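Local coordinates for DUF2020 domain-containing protein (Corynebacterium diphtheriae, PDB 3V7B), which is of unknown function but belongs to the DUF2020 family of the Mog1p/PsbP clan, folding as an antiparallel sheet flanked by helices, at residues C28-S33 and P56-W61; D38-R43 and W129-Q134; E96-P101 and A115-Q120. All coordinates share one frame; numbering follows the deposited sequence.

In the fold
From the N terminus, the loop 28-33 leads into helix 33-40, and contact 1 ties that loop to strand 57-61, closing a span that holds helix 33-40 and strand 46-50. Before that span is closed, contact 2 opens at the end of the same helix; it closes only at residues 129-134, where strand 124-130 ends, so the two contacts cross along the chain. Contact 3 opens and closes wholly within the long span of contact 2, linking the edge strand 96-98 and its following loop to strand 114-121. Contacts 2 and 3 touch where S130 and A115 pair across neighbouring strands. All three reach one antiparallel sheet, with contacts 1 and 3 on opposite sides of the chain's centre.

Contact 1: C28-S33 and P56-W61; sequences CPYLDS and PACVFW
A disulfide and a tyrosine lying beside it fasten the loop ahead of helix 33-40 to strand 57-61. C28 and C58 point at one another and join SG to SG at 2.1 Å, with a torsion about the S-S bond of 82°, close to the relaxed right angle. Y30 takes the crowded rotamer, CG between the backbone N and the carbonyl carbon (chi1 48°), which folds its ring back over the bridge. C28 SG sits 3.6 Å above the ring plane, over its centre, where it limits the ring's rotation, while C58 SG approaches the same ring obliquely. The phenol then reaches past the sulfurs: Y30 OH donates to P56 O at 2.8 Å, in the plane of that carbonyl, and so holds the tip of the ring in place. Tyrosine suits the place because its apolar ring meets the sulfurs and helix 135-149, while its hydroxyl satisfies the backbone oxygen of P56.

On the other flank F60 CZ lies 3.9 Å from C28 CB, and L31 crosses the phenylalanine at about a right angle, L31 CD1 to F60 CZ 4.2 Å. A57 and V59 alternate to the far side of the strand. The packing loosens toward solvent: exposed P29 brushes the bridge, its CD 4.0 Å from C58 SG, and D32 turns away to cap the backbone N of W35 at the helix start. A buried, aromatic-covered cystine ties loop and strand covalently, which is consistent with a protein that matures in an oxidising environment.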
loop_
_atom_site.group_PDB
_atom_site.type_symbol
_atom_site.label_atom_id
_atom_site.label_comp_id
_atom_site.label_asym_id
_atom_site.label_seq_id
_atom_site.Cartn_x
_atom_site.Cartn_y
_atom_site.Cartn_z
ATOM N N CYS A 28 4.791 -6.130 -10.166
ATOM C CA CYS A 28 3.566 -5.373 -9.903
ATOM C C CYS A 28 3.011 -4.801 -11.183
ATOM O O CYS A 28 3.749 -4.129 -11.908
ATOM C CB CYS A 28 3.909 -4.212 -9.009
ATOM S SG CYS A 28 2.470 -3.388 -8.350
ATOM N N PRO A 29 1.705 -4.993 -11.465
ATOM C CA PRO A 29 1.214 -4.437 -12.762
ATOM C C PRO A 29 1.207 -2.942 -12.850
ATOM O O PRO A 29 1.254 -2.382 -13.969
ATOM C CB PRO A 29 -0.209 -5.029 -12.928
ATOM C CG PRO A 29 -0.239 -6.190 -12.012
ATOM C CD PRO A 29 0.768 -5.935 -10.872
ATOM N N TYR A 30 1.300 -2.265 -11.713
ATOM C CA TYR A 30 1.148 -0.830 -11.739
ATOM C C TYR A 30 2.293 -0.036 -11.113
ATOM O O TYR A 30 2.156 1.141 -10.910
ATOM C CB TYR A 30 -0.170 -0.427 -11.055
ATOM C CG TYR A 30 -0.414 -1.067 -9.730
ATOM C CD1 TYR A 30 -0.020 -0.428 -8.577
ATOM C CD2 TYR A 30 -1.056 -2.319 -9.624
ATOM C CE1 TYR A 30 -0.273 -0.976 -7.342
ATOM C CE2 TYR A 30 -1.303 -2.904 -8.378
ATOM C CZ TYR A 30 -0.912 -2.243 -7.260
ATOM O OH TYR A 30 -1.162 -2.807 -6.050
ATOM N N LEU A 31 3.380 -0.693 -10.729
ATOM C CA LEU A 31 4.525 0.016 -10.129
ATOM C C LEU A 31 5.783 -0.665 -10.705
ATOM O O LEU A 31 5.936 -1.882 -10.591
ATOM C CB LEU A 31 4.534 -0.109 -8.631
ATOM C CG LEU A 31 3.534 0.714 -7.836
ATOM C CD1 LEU A 31 3.730 0.528 -6.326
ATOM C CD2 LEU A 31 3.610 2.212 -8.196
ATOM N N ASP A 32 6.663 0.127 -11.282
ATOM C CA ASP A 32 7.902 -0.390 -11.815
ATOM C C ASP A 32 8.878 -0.735 -10.700
ATOM O O ASP A 32 9.117 0.090 -9.798
ATOM C CB ASP A 32 8.471 0.693 -12.739
ATOM C CG ASP A 32 9.830 0.333 -13.312
ATOM O OD1 ASP A 32 9.818 -0.306 -14.385
ATOM O OD2 ASP A 32 10.903 0.707 -12.701
ATOM N N SER A 33 9.455 -1.945 -10.769
ATOM C CA SER A 33 10.359 -2.458 -9.722
ATOM C C SER A 33 11.569 -1.529 -9.525
ATOM O O SER A 33 11.926 -1.204 -8.391
ATOM C CB SER A 33 10.828 -3.904 -10.050
ATOM O OG SER A 33 9.752 -4.586 -10.775
ATOM N N PRO A 56 -4.443 -6.497 -7.785
ATOM C CA PRO A 56 -3.505 -7.230 -6.919
ATOM C C PRO A 56 -2.692 -6.356 -6.028
ATOM O O PRO A 56 -2.241 -5.316 -6.447
ATOM C CB PRO A 56 -2.588 -7.946 -7.927
ATOM C CG PRO A 56 -3.434 -8.112 -9.135
ATOM C CD PRO A 56 -4.129 -6.764 -9.201
ATOM N N ALA A 57 -2.500 -6.790 -4.793
ATOM C CA ALA A 57 -1.585 -6.162 -3.863
ATOM C C ALA A 57 -0.169 -6.505 -4.294
ATOM O O ALA A 57 0.053 -7.579 -4.843
ATOM C CB ALA A 57 -1.844 -6.669 -2.481
ATOM N N CYS A 58 0.771 -5.588 -4.078
ATOM C CA CYS A 58 2.161 -5.788 -4.531
ATOM C C CYS A 58 3.053 -5.645 -3.285
ATOM O O CYS A 58 2.934 -4.700 -2.496
ATOM C CB CYS A 58 2.588 -4.776 -5.592
ATOM S SG CYS A 58 1.618 -4.899 -7.125
ATOM N N VAL A 59 3.982 -6.571 -3.154
ATOM C CA VAL A 59 4.924 -6.541 -2.016
ATOM C C VAL A 59 6.360 -6.640 -2.504
ATOM O O VAL A 59 6.650 -7.407 -3.425
ATOM C CB VAL A 59 4.677 -7.695 -1.094
ATOM C CG1 VAL A 59 5.557 -7.538 0.180
ATOM C CG2 VAL A 59 3.196 -7.761 -0.715
ATOM N N PHE A 60 7.231 -5.811 -1.915
ATOM C CA PHE A 60 8.555 -5.652 -2.401
ATOM C C PHE A 60 9.524 -5.866 -1.243
ATOM O O PHE A 60 9.451 -5.217 -0.207
ATOM C CB PHE A 60 8.809 -4.269 -3.006
ATOM C CG PHE A 60 7.790 -3.800 -4.022
ATOM C CD1 PHE A 60 7.961 -4.054 -5.376
ATOM C CD2 PHE A 60 6.613 -3.167 -3.614
ATOM C CE1 PHE A 60 7.077 -3.568 -6.317
ATOM C CE2 PHE A 60 5.675 -2.777 -4.572
ATOM C CZ PHE A 60 5.913 -2.979 -5.923
ATOM N N TRP A 61 10.463 -6.768 -1.483
ATOM C CA TRP A 61 11.463 -7.164 -0.515
ATOM C C TRP A 61 12.861 -6.749 -0.882
ATOM O O TRP A 61 13.266 -6.821 -2.035
ATOM C CB TRP A 61 11.493 -8.690 -0.366
ATOM C CG TRP A 61 10.410 -9.219 0.515
ATOM C CD1 TRP A 61 10.420 -9.409 1.919
ATOM C CD2 TRP A 61 9.165 -9.744 0.053
ATOM N NE1 TRP A 61 9.247 -9.961 2.354
ATOM C CE2 TRP A 61 8.441 -10.205 1.232
ATOM C CE3 TRP A 61 8.570 -9.834 -1.207
ATOM C CZ2 TRP A 61 7.171 -10.686 1.143
ATOM C CZ3 TRP A 61 7.290 -10.375 -1.275
ATOM C CH2 TRP A 61 6.619 -10.777 -0.127
#

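Contact 2: D38-R43 and W129-Q134; sequences DTNGQR and WSNQQQ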
loop_
_atom_site.group_PDB
_atom_site.type_symbol
_atom_site.label_atom_id
_atom_site.label_comp_id
_atom_site.label_asym_id
_atom_site.label_seq_id
_atom_site.Cartn_x
_atom_site.Cartn_y
_atom_site.Cartn_z
ATOM N N ASP A 38 14.430 2.740 -6.211
ATOM C CA ASP A 38 14.993 4.112 -6.114
ATOM C C ASP A 38 14.248 5.001 -5.142
ATOM O O ASP A 38 14.863 5.728 -4.379
ATOM C CB ASP A 38 15.047 4.761 -7.500
ATOM C CG ASP A 38 16.183 4.190 -8.348
ATOM O OD1 ASP A 38 17.221 3.817 -7.762
ATOM O OD2 ASP A 38 16.061 4.073 -9.586
ATOM N N THR A 39 12.928 4.965 -5.193
ATOM C CA THR A 39 12.031 5.777 -4.304
ATOM C C THR A 39 12.141 5.371 -2.855
ATOM O O THR A 39 12.420 6.217 -1.982
ATOM C CB THR A 39 10.560 5.655 -4.738
ATOM O OG1 THR A 39 10.470 6.024 -6.117
ATOM C CG2 THR A 39 9.645 6.624 -3.843
ATOM N N ASN A 40 12.005 4.061 -2.605
ATOM C CA ASN A 40 12.074 3.530 -1.208
ATOM C C ASN A 40 13.540 3.478 -0.698
ATOM O O ASN A 40 13.798 3.836 0.424
ATOM C CB ASN A 40 11.391 2.201 -1.061
ATOM C CG ASN A 40 10.950 1.914 0.359
ATOM O OD1 ASN A 40 11.324 0.905 0.951
ATOM N ND2 ASN A 40 10.093 2.731 0.857
ATOM N N GLY A 41 14.475 3.083 -1.541
ATOM C CA GLY A 41 15.873 3.282 -1.198
ATOM C C GLY A 41 16.700 2.053 -0.922
ATOM O O GLY A 41 17.886 2.197 -0.587
ATOM N N GLN A 42 16.132 0.872 -1.110
ATOM C CA GLN A 42 16.865 -0.366 -0.884
ATOM C C GLN A 42 16.835 -1.231 -2.102
ATOM O O GLN A 42 15.817 -1.296 -2.817
ATOM C CB GLN A 42 16.289 -1.157 0.280
ATOM C CG GLN A 42 16.338 -0.418 1.599
ATOM C CD GLN A 42 15.787 -1.259 2.766
ATOM O OE1 GLN A 42 14.878 -2.070 2.600
ATOM N NE2 GLN A 42 16.397 -1.096 3.928
ATOM N N ARG A 43 17.957 -1.911 -2.367
ATOM C CA ARG A 43 17.983 -2.870 -3.445
ATOM C C ARG A 43 16.940 -3.997 -3.354
ATOM O O ARG A 43 16.663 -4.502 -2.268
ATOM C CB ARG A 43 19.380 -3.468 -3.577
ATOM C CG ARG A 43 20.399 -2.379 -3.914
ATOM C CD ARG A 43 21.804 -2.940 -3.851
ATOM N NE ARG A 43 22.863 -1.952 -4.065
ATOM C CZ ARG A 43 23.367 -1.152 -3.111
ATOM N NH1 ARG A 43 22.887 -1.170 -1.868
ATOM N NH2 ARG A 43 24.366 -0.318 -3.374
ATOM N N TRP A 129 2.697 0.813 2.983
ATOM C CA TRP A 129 3.585 0.753 4.114
ATOM C C TRP A 129 5.001 0.723 3.530
ATOM O O TRP A 129 5.246 0.082 2.496
ATOM C CB TRP A 129 3.344 -0.539 4.867
ATOM C CG TRP A 129 2.065 -0.613 5.632
ATOM C CD1 TRP A 129 1.801 -0.133 6.881
ATOM C CD2 TRP A 129 0.863 -1.287 5.208
ATOM N NE1 TRP A 129 0.543 -0.483 7.286
ATOM C CE2 TRP A 129 -0.083 -1.168 6.306
ATOM C CE3 TRP A 129 0.496 -2.003 4.062
ATOM C CZ2 TRP A 129 -1.312 -1.740 6.254
ATOM C CZ3 TRP A 129 -0.770 -2.546 3.990
ATOM C CH2 TRP A 129 -1.664 -2.436 5.027
ATOM N N SER A 130 5.909 1.403 4.192
ATOM C CA SER A 130 7.323 1.356 3.868
ATOM C C SER A 130 8.126 1.042 5.120
ATOM O O SER A 130 7.746 1.427 6.205
ATOM C CB SER A 130 7.801 2.707 3.339
ATOM O OG SER A 130 9.227 2.798 3.352
ATOM N N ASN A 131 9.269 0.390 4.937
ATOM C CA ASN A 131 10.173 0.103 6.068
ATOM C C ASN A 131 11.037 1.309 6.401
ATOM O O ASN A 131 11.857 1.229 7.307
ATOM C CB ASN A 131 11.030 -1.178 5.842
ATOM C CG ASN A 131 12.122 -0.989 4.800
ATOM O OD1 ASN A 131 12.172 0.019 4.106
ATOM N ND2 ASN A 131 13.031 -1.986 4.696
ATOM N N GLN A 132 10.871 2.400 5.634
ATOM C CA GLN A 132 11.663 3.629 5.793
ATOM C C GLN A 132 10.981 4.620 6.724
ATOM O O GLN A 132 9.794 4.533 6.954
ATOM C CB GLN A 132 11.855 4.279 4.409
ATOM C CG GLN A 132 12.505 3.324 3.436
ATOM C CD GLN A 132 13.956 3.034 3.763
ATOM O OE1 GLN A 132 14.727 3.939 4.013
ATOM N NE2 GLN A 132 14.340 1.767 3.733
ATOM N N GLN A 133 11.737 5.579 7.219
ATOM C CA GLN A 133 11.221 6.493 8.211
ATOM C C GLN A 133 10.483 7.668 7.620
ATOM O O GLN A 133 9.750 8.343 8.342
ATOM C CB GLN A 133 12.346 7.004 9.058
ATOM C CG GLN A 133 13.047 5.866 9.775
ATOM C CD GLN A 133 13.870 6.383 10.931
ATOM O OE1 GLN A 133 13.433 7.296 11.656
ATOM N NE2 GLN A 133 15.055 5.805 11.120
ATOM N N GLN A 134 10.628 7.862 6.312
ATOM C CA GLN A 134 10.038 9.035 5.604
ATOM C C GLN A 134 8.731 8.728 4.982
ATOM O O GLN A 134 8.725 8.009 4.013
ATOM C CB GLN A 134 10.952 9.481 4.490
ATOM C CG GLN A 134 12.361 9.821 4.956
ATOM C CD GLN A 134 13.276 8.605 5.279
ATOM O OE1 GLN A 134 13.205 7.540 4.653
ATOM N NE2 GLN A 134 14.155 8.792 6.287
#
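With CG in the crowded position between its backbone N and carbonyl carbon (chi1 72°), the N131 amide swings toward Q42, whose chain runs extended to meet it; S130 places OG anti to its own backbone N (chi1 164°). The latter gives an ST turn, S130 OG accepting from Q132 N at 2.8 Å, where strand 124-130 ends and the chain bends toward helix 135-149. A serine fits here, since its short side chain can take up the backbone N two residues on.

Helix 33-40 ends at N40: G41 takes a positive phi, at which a side chain would press on the preceding carbonyl, so glycine is the natural residue. The buried N40 side chain packs against S130 and Q132, and N40 O, 3.3 Å from Q132 CG, accepts a hydrogen bond from K137 of helix 135-149.

The glutamines and asparagine suit this partly exposed junction because each amide can both donate and accept. Q132, bent at chi2, gives its NE2 to N131 OD1 at 2.8 Å. The chain of amides continues tip to tip, with planes nearly perpendicular: N131 ND2 donates almost straight (166°) to Q42 OE1 at 2.8 Å, from above the carbonyl plane.

Contact 3: E96-P101 and A115-Q120; sequences EPAEEP and AVYAVQ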
loop_
_atom_site.group_PDB
_atom_site.type_symbol
_atom_site.label_atom_id
_atom_site.label_comp_id
_atom_site.label_asym_id
_atom_site.label_seq_id
_atom_site.Cartn_x
_atom_site.Cartn_y
_atom_site.Cartn_z
ATOM N N GLU A 96 -1.132 11.942 10.793
ATOM C CA GLU A 96 -1.540 13.259 10.321
ATOM C C GLU A 96 -2.337 13.139 9.044
ATOM O O GLU A 96 -2.358 12.047 8.397
ATOM C CB GLU A 96 -0.331 14.221 10.199
ATOM C CG GLU A 96 0.709 13.727 9.226
ATOM C CD GLU A 96 1.856 14.654 8.947
ATOM O OE1 GLU A 96 1.992 15.699 9.590
ATOM O OE2 GLU A 96 2.636 14.301 8.042
ATOM N N PRO A 97 -3.089 14.198 8.701
ATOM C CA PRO A 97 -3.929 14.021 7.532
ATOM C C PRO A 97 -3.112 13.794 6.277
ATOM O O PRO A 97 -2.023 14.333 6.153
ATOM C CB PRO A 97 -4.694 15.330 7.426
ATOM C CG PRO A 97 -4.663 15.884 8.822
ATOM C CD PRO A 97 -3.373 15.450 9.417
ATOM N N ALA A 98 -3.647 12.960 5.410
ATOM C CA ALA A 98 -3.160 12.732 4.060
ATOM C C ALA A 98 -4.318 13.055 3.162
ATOM O O ALA A 98 -5.436 12.451 3.272
ATOM C CB ALA A 98 -2.701 11.294 3.875
ATOM N N GLU A 99 -4.118 14.045 2.292
ATOM C CA GLU A 99 -5.211 14.479 1.416
ATOM C C GLU A 99 -4.797 14.550 -0.034
ATOM O O GLU A 99 -5.343 15.366 -0.772
ATOM C CB GLU A 99 -5.723 15.848 1.851
ATOM C CG GLU A 99 -6.268 15.884 3.272
ATOM C CD GLU A 99 -7.559 15.089 3.473
ATOM O OE1 GLU A 99 -8.511 15.287 2.654
ATOM O OE2 GLU A 99 -7.615 14.278 4.465
ATOM N N GLU A 100 -3.845 13.729 -0.436
ATOM C CA GLU A 100 -3.383 13.735 -1.825
ATOM C C GLU A 100 -3.446 12.261 -2.345
ATOM O O GLU A 100 -3.360 11.271 -1.566
ATOM C CB GLU A 100 -1.994 14.447 -1.969
ATOM C CG GLU A 100 -1.993 15.916 -1.484
ATOM C CD GLU A 100 -0.699 16.757 -1.709
ATOM O OE1 GLU A 100 -0.741 18.024 -1.438
ATOM O OE2 GLU A 100 0.361 16.214 -2.137
ATOM N N PRO A 101 -3.681 12.080 -3.637
ATOM C CA PRO A 101 -4.061 13.082 -4.631
ATOM C C PRO A 101 -5.475 13.657 -4.407
ATOM O O PRO A 101 -6.279 13.171 -3.586
ATOM C CB PRO A 101 -3.945 12.315 -5.964
ATOM C CG PRO A 101 -4.027 10.877 -5.627
ATOM C CD PRO A 101 -3.712 10.700 -4.181
ATOM N N ALA A 115 6.763 3.589 7.809
ATOM C CA ALA A 115 5.917 4.674 7.419
ATOM C C ALA A 115 4.650 4.057 6.876
ATOM O O ALA A 115 4.693 2.961 6.374
ATOM C CB ALA A 115 6.587 5.536 6.342
ATOM N N VAL A 116 3.590 4.837 6.875
ATOM C CA VAL A 116 2.322 4.453 6.253
ATOM C C VAL A 116 1.679 5.649 5.555
ATOM O O VAL A 116 1.861 6.813 5.938
ATOM C CB VAL A 116 1.336 3.850 7.295
ATOM C CG1 VAL A 116 0.959 4.922 8.358
ATOM C CG2 VAL A 116 0.135 3.116 6.609
ATOM N N TYR A 117 0.907 5.355 4.517
ATOM C CA TYR A 117 0.171 6.352 3.831
ATOM C C TYR A 117 -1.085 5.648 3.375
ATOM O O TYR A 117 -1.043 4.651 2.592
ATOM C CB TYR A 117 0.951 6.967 2.639
ATOM C CG TYR A 117 0.231 8.151 1.961
ATOM C CD1 TYR A 117 0.567 9.485 2.314
ATOM C CD2 TYR A 117 -0.726 7.969 0.964
ATOM C CE1 TYR A 117 -0.053 10.564 1.738
ATOM C CE2 TYR A 117 -1.355 9.058 0.374
ATOM C CZ TYR A 117 -0.991 10.369 0.757
ATOM O OH TYR A 117 -1.564 11.492 0.213
ATOM N N ALA A 118 -2.210 6.112 3.894
ATOM C CA ALA A 118 -3.503 5.435 3.703
ATOM C C ALA A 118 -4.610 6.404 3.405
ATOM O O ALA A 118 -4.883 7.328 4.152
ATOM C CB ALA A 118 -3.853 4.582 4.912
ATOM N N VAL A 119 -5.239 6.233 2.233
ATOM C CA VAL A 119 -6.266 7.140 1.806
ATOM C C VAL A 119 -7.419 6.415 1.169
ATOM O O VAL A 119 -7.277 5.313 0.686
ATOM C CB VAL A 119 -5.787 8.203 0.796
ATOM C CG1 VAL A 119 -4.834 9.256 1.502
ATOM C CG2 VAL A 119 -5.114 7.492 -0.435
ATOM N N GLN A 120 -8.577 7.017 1.274
ATOM C CA GLN A 120 -9.746 6.505 0.523
ATOM C C GLN A 120 -10.461 7.580 -0.258
ATOM O O GLN A 120 -10.381 8.770 0.024
ATOM C CB GLN A 120 -10.704 5.780 1.454
ATOM C CG GLN A 120 -11.382 6.577 2.556
ATOM C CD GLN A 120 -12.385 7.628 2.171
ATOM O OE1 GLN A 120 -13.264 7.486 1.274
ATOM N NE2 GLN A 120 -12.300 8.699 2.867
#
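This is a side-chain contact that spans a strand: 96-98, an outermost strand of the sheet, and the loop after it meet strand 114-121 although strand 105-111 runs between them. Y117 and V119, two residues apart and therefore on one face of their strand, do the reaching. Y117 sets CG anti to its backbone N (chi1 -174°), and the ring extends until its OH donates to E100 O at a short 2.5 Å. The oxygen lies at the ring's edge, near its plane, but the hydroxyl comes from above the carbonyl plane, so the bond is off the lone-pair direction.

The small methyl of A98 lets the Y117 ring come close, A98 CB to Y117 CE1 3.5 Å, and V119 CG1 packs against A98 CB at 3.8 Å. E100 precedes a cis peptide bond to P101, and P101 in turn rests on I146. The E100 carboxylate extends outward and comes close to that of E139, a pairing of like charges that may raise a pKa.

R108 of the intervening strand touches both A98 and Y117, while A138 and A142 of helix 135-149 also meet the tyrosine. Such packing of a helix over one face of an antiparallel sheet characterises this alpha+beta fold, consistent with the Mog1p/PsbP clan.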